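Local coordinates for protein carboxylesterase SOBER1 (Arabidopsis thaliana, PDB 6AVX) that hydrolyses carboxylic esters with short acyl chains, shows phospholipase A2 activity, and restrains the plant hypersensitive response triggered by the bacterial effector AvrBsT, at residues T6-L11 with A36-P41; V102-L107 with K123-G128; F28-L33 with Y203-I208. The protein carries 1 engineered substitution. One frame throughout, in Å; residues are numbered along the deposited sequence. Where two conformers were deposited one is given.

Contact 1 (T6-L11 with A36-P41); sequences TFILWL and ASWLFP
One face of the W38 indole lies against I8. CG2 of I8 comes within 3.5 Å of W38 CZ3, and I8 CD1 sits 3.9 Å from the centroid of the six-membered ring in a CH-pi contact. I8 CG1 is anti to the carbonyl carbon (chi1 -53°); CG2 and, beyond CG1, CD1 both meet the same face of the indole. At the indole edge, near its plane, stands W10 CE3. The F40 ring takes W10 CB over one face, 3.3 Å from F40 CE1, while the W10 five-membered ring lies slid aside, its plane at 26° to that of F40. On the face of the sheet bearing F7, L9 and L39, F7 CZ packs on L39 CB at 3.9 Å, and L9 CD1 meets P41 CD at 3.5 Å, the two side chains crossing at about a right angle.

Between these two layers strands 7-11 and 37-39 run parallel. S37 N binds T6 O, I8 N binds S37 O, L39 N binds I8 O, and W10 N binds L39 O at 2.9 Å. Past the last of these, a water donates to both W10 O and P41 O, bridging the end of strand 7-11 and the loop just past strand 37-39, where the ring of P41 has no N-H to give.

Branched and aromatic residues suit this edge of the alpha/beta-hydrolase sheet: backbone bonds fix the register, and the apolar side chains should partly screen those bonds from solvent.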
loop_
_atom_site.group_PDB
_atom_site.type_symbol
_atom_site.label_atom_id
_atom_site.label_comp_id
_atom_site.label_asym_id
_atom_site.label_seq_id
_atom_site.Cartn_x
_atom_site.Cartn_y
_atom_site.Cartn_z
ATOM N N THR A 6 1.717 -7.074 17.135
ATOM C CA THR A 6 1.579 -6.840 15.690
ATOM C C THR A 6 0.995 -5.454 15.442
ATOM O O THR A 6 0.054 -5.037 16.118
ATOM C CB THR A 6 0.661 -7.888 15.070
ATOM O OG1 THR A 6 1.208 -9.198 15.292
ATOM C CG2 THR A 6 0.493 -7.655 13.586
ATOM N N PHE A 7 1.553 -4.722 14.484
ATOM C CA PHE A 7 1.110 -3.380 14.141
ATOM C C PHE A 7 0.722 -3.385 12.673
ATOM O O PHE A 7 1.513 -3.816 11.824
ATOM C CB PHE A 7 2.261 -2.396 14.351
ATOM C CG PHE A 7 1.934 -0.989 13.960
ATOM C CD1 PHE A 7 1.094 -0.224 14.735
ATOM C CD2 PHE A 7 2.477 -0.426 12.822
ATOM C CE1 PHE A 7 0.785 1.073 14.377
ATOM C CE2 PHE A 7 2.177 0.877 12.463
ATOM C CZ PHE A 7 1.329 1.622 13.237
ATOM N N ILE A 8 -0.480 -2.913 12.370
ATOM C CA ILE A 8 -1.000 -2.874 11.004
ATOM C C ILE A 8 -1.390 -1.437 10.701
ATOM O O ILE A 8 -2.307 -0.886 11.330
ATOM C CB ILE A 8 -2.196 -3.817 10.805
ATOM C CG1 ILE A 8 -1.830 -5.235 11.266
ATOM C CG2 ILE A 8 -2.624 -3.799 9.354
ATOM C CD1 ILE A 8 -2.973 -6.235 11.211
ATOM N N LEU A 9 -0.694 -0.836 9.742
ATOM C CA LEU A 9 -0.971 0.507 9.268
ATOM C C LEU A 9 -1.777 0.378 7.985
ATOM O O LEU A 9 -1.337 -0.293 7.048
ATOM C CB LEU A 9 0.358 1.204 8.978
ATOM C CG LEU A 9 0.256 2.635 8.468
ATOM C CD1 LEU A 9 -0.396 3.509 9.510
ATOM C CD2 LEU A 9 1.608 3.176 8.064
ATOM N N TRP A 10 -2.950 0.999 7.932
ATOM C CA TRP A 10 -3.815 0.965 6.759
ATOM C C TRP A 10 -3.915 2.353 6.157
ATOM O O TRP A 10 -4.282 3.296 6.860
ATOM C CB TRP A 10 -5.224 0.484 7.115
ATOM C CG TRP A 10 -6.044 0.282 5.871
ATOM C CD1 TRP A 10 -6.671 1.240 5.130
ATOM C CD2 TRP A 10 -6.254 -0.956 5.186
ATOM N NE1 TRP A 10 -7.265 0.670 4.021
ATOM C CE2 TRP A 10 -7.027 -0.674 4.041
ATOM C CE3 TRP A 10 -5.891 -2.272 5.441
ATOM C CZ2 TRP A 10 -7.430 -1.667 3.152
ATOM C CZ3 TRP A 10 -6.291 -3.261 4.545
ATOM C CH2 TRP A 10 -7.057 -2.948 3.430
ATOM N N LEU A 11 -3.649 2.473 4.858
ATOM C CA LEU A 11 -3.601 3.748 4.153
ATOM C C LEU A 11 -4.763 3.830 3.172
ATOM O O LEU A 11 -4.835 3.050 2.216
ATOM C CB LEU A 11 -2.270 3.884 3.421
ATOM C CG LEU A 11 -1.048 3.773 4.330
ATOM C CD1 LEU A 11 0.241 3.775 3.554
ATOM C CD2 LEU A 11 -1.048 4.868 5.404
ATOM N N ALA A 36 -3.918 -7.344 17.397
ATOM C CA ALA A 36 -3.171 -6.428 16.549
ATOM C C ALA A 36 -3.516 -4.990 16.886
ATOM O O ALA A 36 -4.669 -4.656 17.191
ATOM C CB ALA A 36 -3.478 -6.700 15.079
ATOM N N SER A 37 -2.505 -4.139 16.821
ATOM C CA SER A 37 -2.673 -2.700 16.958
ATOM C C SER A 37 -2.800 -2.107 15.564
ATOM O O SER A 37 -1.854 -2.174 14.775
ATOM C CB SER A 37 -1.460 -2.093 17.659
ATOM O OG SER A 37 -1.561 -0.678 17.713
ATOM N N TRP A 38 -3.952 -1.544 15.256
ATOM C CA TRP A 38 -4.214 -0.965 13.950
ATOM C C TRP A 38 -4.059 0.544 14.012
ATOM O O TRP A 38 -4.335 1.173 15.039
ATOM C CB TRP A 38 -5.652 -1.250 13.529
ATOM C CG TRP A 38 -5.962 -2.664 13.249
ATOM C CD1 TRP A 38 -6.216 -3.646 14.163
ATOM C CD2 TRP A 38 -6.072 -3.274 11.968
ATOM N NE1 TRP A 38 -6.473 -4.826 13.519
ATOM C CE2 TRP A 38 -6.410 -4.626 12.169
ATOM C CE3 TRP A 38 -5.948 -2.805 10.666
ATOM C CZ2 TRP A 38 -6.598 -5.511 11.120
ATOM C CZ3 TRP A 38 -6.144 -3.686 9.628
ATOM C CH2 TRP A 38 -6.469 -5.029 9.864
ATOM N N LEU A 39 -3.654 1.136 12.888
ATOM C CA LEU A 39 -3.645 2.582 12.760
ATOM C C LEU A 39 -4.125 2.969 11.376
ATOM O O LEU A 39 -3.639 2.444 10.373
ATOM C CB LEU A 39 -2.248 3.134 13.019
ATOM C CG LEU A 39 -2.180 4.647 13.099
ATOM C CD1 LEU A 39 -2.926 5.174 14.318
ATOM C CD2 LEU A 39 -0.734 5.093 13.140
ATOM N N PHE A 40 -5.101 3.865 11.338
ATOM C CA PHE A 40 -5.719 4.342 10.107
ATOM C C PHE A 40 -5.527 5.854 10.056
ATOM O O PHE A 40 -6.426 6.608 10.452
ATOM C CB PHE A 40 -7.208 4.012 10.089
ATOM C CG PHE A 40 -7.520 2.542 9.919
ATOM C CD1 PHE A 40 -7.917 2.056 8.701
ATOM C CD2 PHE A 40 -7.428 1.653 10.990
ATOM C CE1 PHE A 40 -8.208 0.715 8.533
ATOM C CE2 PHE A 40 -7.741 0.310 10.816
ATOM C CZ PHE A 40 -8.122 -0.142 9.596
ATOM N N PRO A 41 -4.377 6.330 9.577
ATOM C CA PRO A 41 -4.136 7.779 9.490
ATOM C C PRO A 41 -4.970 8.399 8.384
ATOM O O PRO A 41 -5.543 7.705 7.536
ATOM C CB PRO A 41 -2.640 7.871 9.177
ATOM C CG PRO A 41 -2.362 6.611 8.428
ATOM C CD PRO A 41 -3.211 5.567 9.119
HETATM O O HOH W 1 -6.014 5.302 6.280
#

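Contact 2 (V102-L107 with K123-G128); sequences VFICGL and KTLGGG
F103 and I104 pair in parallel with G127 and G128, joining two central strands of the alpha/beta-hydrolase sheet. Helix 109-120 makes the beta-alpha-beta crossover between them, and the first strand runs toward what is probably the nucleophile elbow, where S108 is the catalytic serine by similarity.

Among the hydrogen bonds, the firm one is I104 N to G127 O, 3.0 Å long, 168° at the hydrogen, with the donor in the carbonyl plane. V102 O instead faces two backbone N-H groups at the start of the pairing, G126 N at 2.7 Å and G127 N at 3.4 Å. Both bonds are weak, for the chain is still turning into its strand and neither N-H points squarely at the oxygen. CA-H...O contacts from F103 CA to G127 O and from G128 CA to I104 O accompany the strand pairing.

Apolar packing centres on L125, whose CD2 approaches V102 CB at 4.1 Å. I104 is modelled in two conformers, and the approach of its CG1 to L125 CD1 belongs to one of them. Branched side chains suit this buried place.

The aromatic contact depends on glycine. F103 CG is anti to its carbonyl carbon (chi1 -65°). The ring beyond it lies against bare backbone, CE2 being 3.4 Å from G126 C. With no CB on G126 to hold the two apart, G126 CA rests over one ring face, 4.0 Å from the centroid.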
loop_
_atom_site.group_PDB
_atom_site.type_symbol
_atom_site.label_atom_id
_atom_site.label_comp_id
_atom_site.label_asym_id
_atom_site.label_seq_id
_atom_site.Cartn_x
_atom_site.Cartn_y
_atom_site.Cartn_z
ATOM N N VAL A 102 5.425 -5.536 11.723
ATOM C CA VAL A 102 4.789 -4.355 11.150
ATOM C C VAL A 102 4.296 -4.719 9.766
ATOM O O VAL A 102 5.073 -5.202 8.931
ATOM C CB VAL A 102 5.788 -3.191 11.055
ATOM C CG1 VAL A 102 5.198 -2.024 10.272
ATOM C CG2 VAL A 102 6.230 -2.754 12.452
ATOM N N PHE A 103 3.027 -4.451 9.498
ATOM C CA PHE A 103 2.425 -4.662 8.189
ATOM C C PHE A 103 1.839 -3.348 7.707
ATOM O O PHE A 103 1.160 -2.658 8.479
ATOM C CB PHE A 103 1.341 -5.737 8.270
ATOM C CG PHE A 103 1.895 -7.071 8.620
ATOM C CD1 PHE A 103 2.148 -7.406 9.938
ATOM C CD2 PHE A 103 2.234 -7.962 7.628
ATOM C CE1 PHE A 103 2.727 -8.636 10.252
ATOM C CE2 PHE A 103 2.797 -9.184 7.947
ATOM C CZ PHE A 103 3.037 -9.508 9.245
ATOM N N ILE A 104 2.118 -2.989 6.459
ATOM C CA ILE A 104 1.587 -1.784 5.832
ATOM C C ILE A 104 0.633 -2.238 4.737
ATOM O O ILE A 104 0.997 -3.076 3.915
ATOM C CB ILE A 104 2.708 -0.916 5.230
ATOM C CG1 ILE A 104 3.928 -0.810 6.159
ATOM C CG2 ILE A 104 2.163 0.462 4.884
ATOM C CD1 ILE A 104 3.638 -0.235 7.507
ATOM N N CYS A 105 -0.569 -1.676 4.711
ATOM C CA CYS A 105 -1.580 -2.055 3.736
ATOM C C CYS A 105 -2.257 -0.805 3.221
ATOM O O CYS A 105 -2.306 0.211 3.913
ATOM C CB CYS A 105 -2.676 -2.903 4.391
ATOM S SG CYS A 105 -2.160 -4.294 5.388
ATOM N N GLY A 106 -2.837 -0.886 2.036
ATOM C CA GLY A 106 -3.604 0.254 1.572
ATOM C C GLY A 106 -4.307 0.002 0.259
ATOM O O GLY A 106 -3.918 -0.864 -0.536
ATOM N N LEU A 107 -5.336 0.809 0.027
ATOM C CA LEU A 107 -6.166 0.752 -1.170
ATOM C C LEU A 107 -5.813 1.866 -2.143
ATOM O O LEU A 107 -5.836 3.044 -1.778
ATOM C CB LEU A 107 -7.637 0.894 -0.786
ATOM C CG LEU A 107 -8.626 0.904 -1.956
ATOM C CD1 LEU A 107 -8.616 -0.422 -2.722
ATOM C CD2 LEU A 107 -10.028 1.234 -1.478
ATOM N N LYS A 123 14.554 -1.085 7.088
ATOM C CA LYS A 123 14.470 -2.385 7.734
ATOM C C LYS A 123 13.432 -3.273 7.058
ATOM O O LYS A 123 12.481 -2.784 6.441
ATOM C CB LYS A 123 14.109 -2.213 9.206
ATOM C CG LYS A 123 15.189 -1.402 9.933
ATOM C CD LYS A 123 14.855 -1.139 11.368
ATOM C CE LYS A 123 15.940 -0.282 12.020
ATOM N NZ LYS A 123 15.544 0.138 13.375
ATOM N N THR A 124 13.636 -4.580 7.162
ATOM C CA THR A 124 12.639 -5.550 6.721
ATOM C C THR A 124 11.417 -5.454 7.615
ATOM O O THR A 124 11.529 -5.471 8.843
ATOM C CB THR A 124 13.188 -6.976 6.799
ATOM O OG1 THR A 124 14.465 -7.037 6.142
ATOM C CG2 THR A 124 12.218 -7.965 6.163
ATOM N N LEU A 125 10.256 -5.383 7.007
ATOM C CA LEU A 125 8.990 -5.346 7.729
ATOM C C LEU A 125 8.279 -6.678 7.550
ATOM O O LEU A 125 8.721 -7.564 6.813
ATOM C CB LEU A 125 8.143 -4.165 7.252
ATOM C CG LEU A 125 8.824 -2.804 7.389
ATOM C CD1 LEU A 125 7.972 -1.721 6.741
ATOM C CD2 LEU A 125 9.145 -2.482 8.831
ATOM N N GLY A 126 7.146 -6.811 8.239
ATOM C CA GLY A 126 6.344 -8.012 8.120
ATOM C C GLY A 126 5.793 -8.185 6.717
ATOM O O GLY A 126 5.795 -9.280 6.157
ATOM N N GLY A 127 5.329 -7.106 6.116
ATOM C CA GLY A 127 4.813 -7.202 4.774
ATOM C C GLY A 127 4.169 -5.916 4.314
ATOM O O GLY A 127 3.815 -5.052 5.122
ATOM N N GLY A 128 3.983 -5.824 3.010
ATOM C CA GLY A 128 3.198 -4.778 2.392
ATOM C C GLY A 128 2.067 -5.395 1.599
ATOM O O GLY A 128 2.317 -6.224 0.711
#

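Contact 3 (F28-L33 with Y203-I208); sequences FKSSEL and YIESWI
An ST motif in the loop between helix 18-21 and strand 37-39 docks on helix 198-212 of the alpha/beta-hydrolase fold, S30 meeting the carboxylate of E205. S30 OG takes the crowded position between its backbone N and carbonyl carbon (chi1 65°). From there it works in two directions: it accepts from L33 N three residues on, at 3.2 Å, and donates to E205 OE2 at 2.7 Å. S30 N also donates to E205 OE2, over 3.0 Å, meeting it on the syn side. The hydroxyl comes from well above the carboxylate plane, on the same face as the amide, and one serine thus grips a single oxygen twice. The other oxygen is held through water: a molecule 2.6 Å from E205 OE1 donates to it and accepts from K29 N.

E205 reaches the loop because CG is anti to its backbone N (chi1 177°) and the chain continues extended beyond it. Its methylenes touch two apolar side chains. F28 CD2 lies 3.5 Å from E205 CB, the side chains sliding past each other in opposite directions, and L33 CD1 packs on E205 CG at 3.7 Å. Farther on, L33 CD2 meets I208 CG2 at 3.9 Å, while I204 CG2 stands at the edge of the F28 ring, near its plane.

E205 is buried, and the serine donors and the water would favour its charged form. Glutamate suits the place in offering methylenes to the hydrophobic neighbours and two acceptors to the loop; serine suits a tight turn in being both donor and acceptor. The result is an ST motif, its backbone bond from L33 N to S30 O weak, fastened to the C-terminal helix that packs on the central sheet in this fold.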
loop_
_atom_site.group_PDB
_atom_site.type_symbol
_atom_site.label_atom_id
_atom_site.label_comp_id
_atom_site.label_asym_id
_atom_site.label_seq_id
_atom_site.Cartn_x
_atom_site.Cartn_y
_atom_site.Cartn_z
ATOM N N PHE A 28 -11.139 -8.793 10.103
ATOM C CA PHE A 28 -10.012 -9.628 10.507
ATOM C C PHE A 28 -10.400 -10.199 11.865
ATOM O O PHE A 28 -10.069 -9.657 12.924
ATOM C CB PHE A 28 -8.731 -8.797 10.582
ATOM C CG PHE A 28 -8.226 -8.332 9.239
ATOM C CD1 PHE A 28 -8.930 -7.403 8.486
ATOM C CD2 PHE A 28 -7.031 -8.816 8.733
ATOM C CE1 PHE A 28 -8.464 -6.978 7.242
ATOM C CE2 PHE A 28 -6.561 -8.395 7.492
ATOM C CZ PHE A 28 -7.281 -7.480 6.752
ATOM N N LYS A 29 -11.154 -11.297 11.820
ATOM C CA LYS A 29 -11.837 -11.853 12.985
ATOM C C LYS A 29 -11.077 -12.987 13.657
ATOM O O LYS A 29 -11.570 -13.538 14.648
ATOM C CB LYS A 29 -13.231 -12.342 12.580
ATOM C CG LYS A 29 -14.127 -11.241 12.097
ATOM C CD LYS A 29 -15.515 -11.773 11.815
ATOM C CE LYS A 29 -16.439 -10.713 11.245
ATOM N NZ LYS A 29 -16.749 -9.646 12.222
ATOM N N SER A 30 -9.897 -13.340 13.173
ATOM C CA SER A 30 -9.182 -14.484 13.720
ATOM C C SER A 30 -8.651 -14.208 15.121
ATOM O O SER A 30 -8.368 -13.072 15.500
ATOM C CB SER A 30 -8.010 -14.860 12.822
ATOM O OG SER A 30 -7.046 -13.826 12.789
ATOM N N SER A 31 -8.477 -15.284 15.888
ATOM C CA SER A 31 -7.771 -15.170 17.161
ATOM C C SER A 31 -6.374 -14.600 16.968
ATOM O O SER A 31 -5.910 -13.781 17.767
ATOM C CB SER A 31 -7.691 -16.531 17.844
ATOM O OG SER A 31 -8.976 -17.023 18.150
ATOM N N GLU A 32 -5.691 -15.012 15.899
ATOM C CA GLU A 32 -4.299 -14.640 15.695
ATOM C C GLU A 32 -4.125 -13.147 15.496
ATOM O O GLU A 32 -3.088 -12.593 15.869
ATOM C CB GLU A 32 -3.729 -15.388 14.487
ATOM C CG GLU A 32 -3.520 -16.878 14.710
ATOM C CD GLU A 32 -4.754 -17.729 14.462
ATOM O OE1 GLU A 32 -5.869 -17.210 14.215
ATOM O OE2 GLU A 32 -4.597 -18.971 14.497
ATOM N N LEU A 33 -5.087 -12.479 14.882
ATOM C CA LEU A 33 -4.975 -11.046 14.676
ATOM C C LEU A 33 -5.736 -10.240 15.716
ATOM O O LEU A 33 -5.760 -9.010 15.642
ATOM C CB LEU A 33 -5.410 -10.687 13.254
ATOM C CG LEU A 33 -4.540 -11.283 12.126
ATOM C CD1 LEU A 33 -4.660 -10.406 10.907
ATOM C CD2 LEU A 33 -3.074 -11.443 12.510
ATOM N N TYR A 203 -8.109 -13.142 2.624
ATOM C CA TYR A 203 -6.860 -13.660 2.080
ATOM C C TYR A 203 -5.662 -12.882 2.608
ATOM O O TYR A 203 -4.622 -13.473 2.946
ATOM C CB TYR A 203 -6.903 -13.585 0.562
ATOM C CG TYR A 203 -5.836 -14.395 -0.119
ATOM C CD1 TYR A 203 -6.017 -15.754 -0.328
ATOM C CD2 TYR A 203 -4.652 -13.820 -0.566
ATOM C CE1 TYR A 203 -5.057 -16.519 -0.956
ATOM C CE2 TYR A 203 -3.684 -14.581 -1.202
ATOM C CZ TYR A 203 -3.894 -15.930 -1.383
ATOM O OH TYR A 203 -2.945 -16.699 -2.011
ATOM N N ILE A 204 -5.786 -11.555 2.714
ATOM C CA ILE A 204 -4.740 -10.768 3.353
ATOM C C ILE A 204 -4.537 -11.226 4.790
ATOM O O ILE A 204 -3.396 -11.365 5.257
ATOM C CB ILE A 204 -5.065 -9.266 3.253
ATOM C CG1 ILE A 204 -5.011 -8.808 1.791
ATOM C CG2 ILE A 204 -4.107 -8.446 4.127
ATOM C CD1 ILE A 204 -5.753 -7.534 1.528
ATOM N N GLU A 205 -5.629 -11.438 5.531
ATOM C CA GLU A 205 -5.507 -11.916 6.908
ATOM C C GLU A 205 -4.739 -13.225 6.962
ATOM O O GLU A 205 -3.853 -13.399 7.802
ATOM C CB GLU A 205 -6.888 -12.095 7.532
ATOM C CG GLU A 205 -6.837 -12.672 8.956
ATOM C CD GLU A 205 -8.196 -12.783 9.594
ATOM O OE1 GLU A 205 -9.143 -13.135 8.864
ATOM O OE2 GLU A 205 -8.315 -12.481 10.791
ATOM N N SER A 206 -5.065 -14.157 6.074
ATOM C CA SER A 206 -4.366 -15.439 6.055
ATOM C C SER A 206 -2.883 -15.255 5.751
ATOM O O SER A 206 -2.037 -15.963 6.309
ATOM C CB SER A 206 -5.007 -16.367 5.030
ATOM O OG SER A 206 -6.324 -16.707 5.416
ATOM N N TRP A 207 -2.556 -14.338 4.834
ATOM C CA TRP A 207 -1.162 -14.041 4.505
ATOM C C TRP A 207 -0.425 -13.437 5.695
ATOM O O TRP A 207 0.704 -13.834 5.989
ATOM C CB TRP A 207 -1.157 -13.122 3.286
ATOM C CG TRP A 207 0.128 -12.438 2.919
ATOM C CD1 TRP A 207 1.157 -12.933 2.173
ATOM C CD2 TRP A 207 0.470 -11.081 3.227
ATOM N NE1 TRP A 207 2.124 -11.955 2.010
ATOM C CE2 TRP A 207 1.722 -10.815 2.648
ATOM C CE3 TRP A 207 -0.174 -10.067 3.928
ATOM C CZ2 TRP A 207 2.348 -9.568 2.760
ATOM C CZ3 TRP A 207 0.448 -8.836 4.038
ATOM C CH2 TRP A 207 1.688 -8.600 3.454
ATOM N N ILE A 208 -1.049 -12.507 6.417
ATOM C CA ILE A 208 -0.428 -11.984 7.631
ATOM C C ILE A 208 -0.178 -13.108 8.627
ATOM O O ILE A 208 0.903 -13.203 9.220
ATOM C CB ILE A 208 -1.280 -10.858 8.244
ATOM C CG1 ILE A 208 -1.303 -9.656 7.304
ATOM C CG2 ILE A 208 -0.708 -10.447 9.586
ATOM C CD1 ILE A 208 -2.231 -8.526 7.753
HETATM O O HOH W 2 -11.552 -13.385 9.789
#

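Overall arrangement
From the N terminus, strand 7-11 leads through helix 18-21 and the loop 28-33 to strand 37-39, where contact 1 closes the first beta-alpha-beta unit. Contact 2 follows in series, closing the crossover through helix 109-120. Contact 3 spans most of the chain, bringing the C-terminal helix back to the early loop: its span crosses that of contact 1 and encloses contact 2. Strands 7-11 and 102-107 are neighbours, so contacts 1 and 2 share one sheet, with L9 and L11 hydrogen-bonded through the backbone to C105. The helix of contact 3 covers the same sheet, W207 packing on G127 and G128 and I208 on F103, while F28 packs on W38.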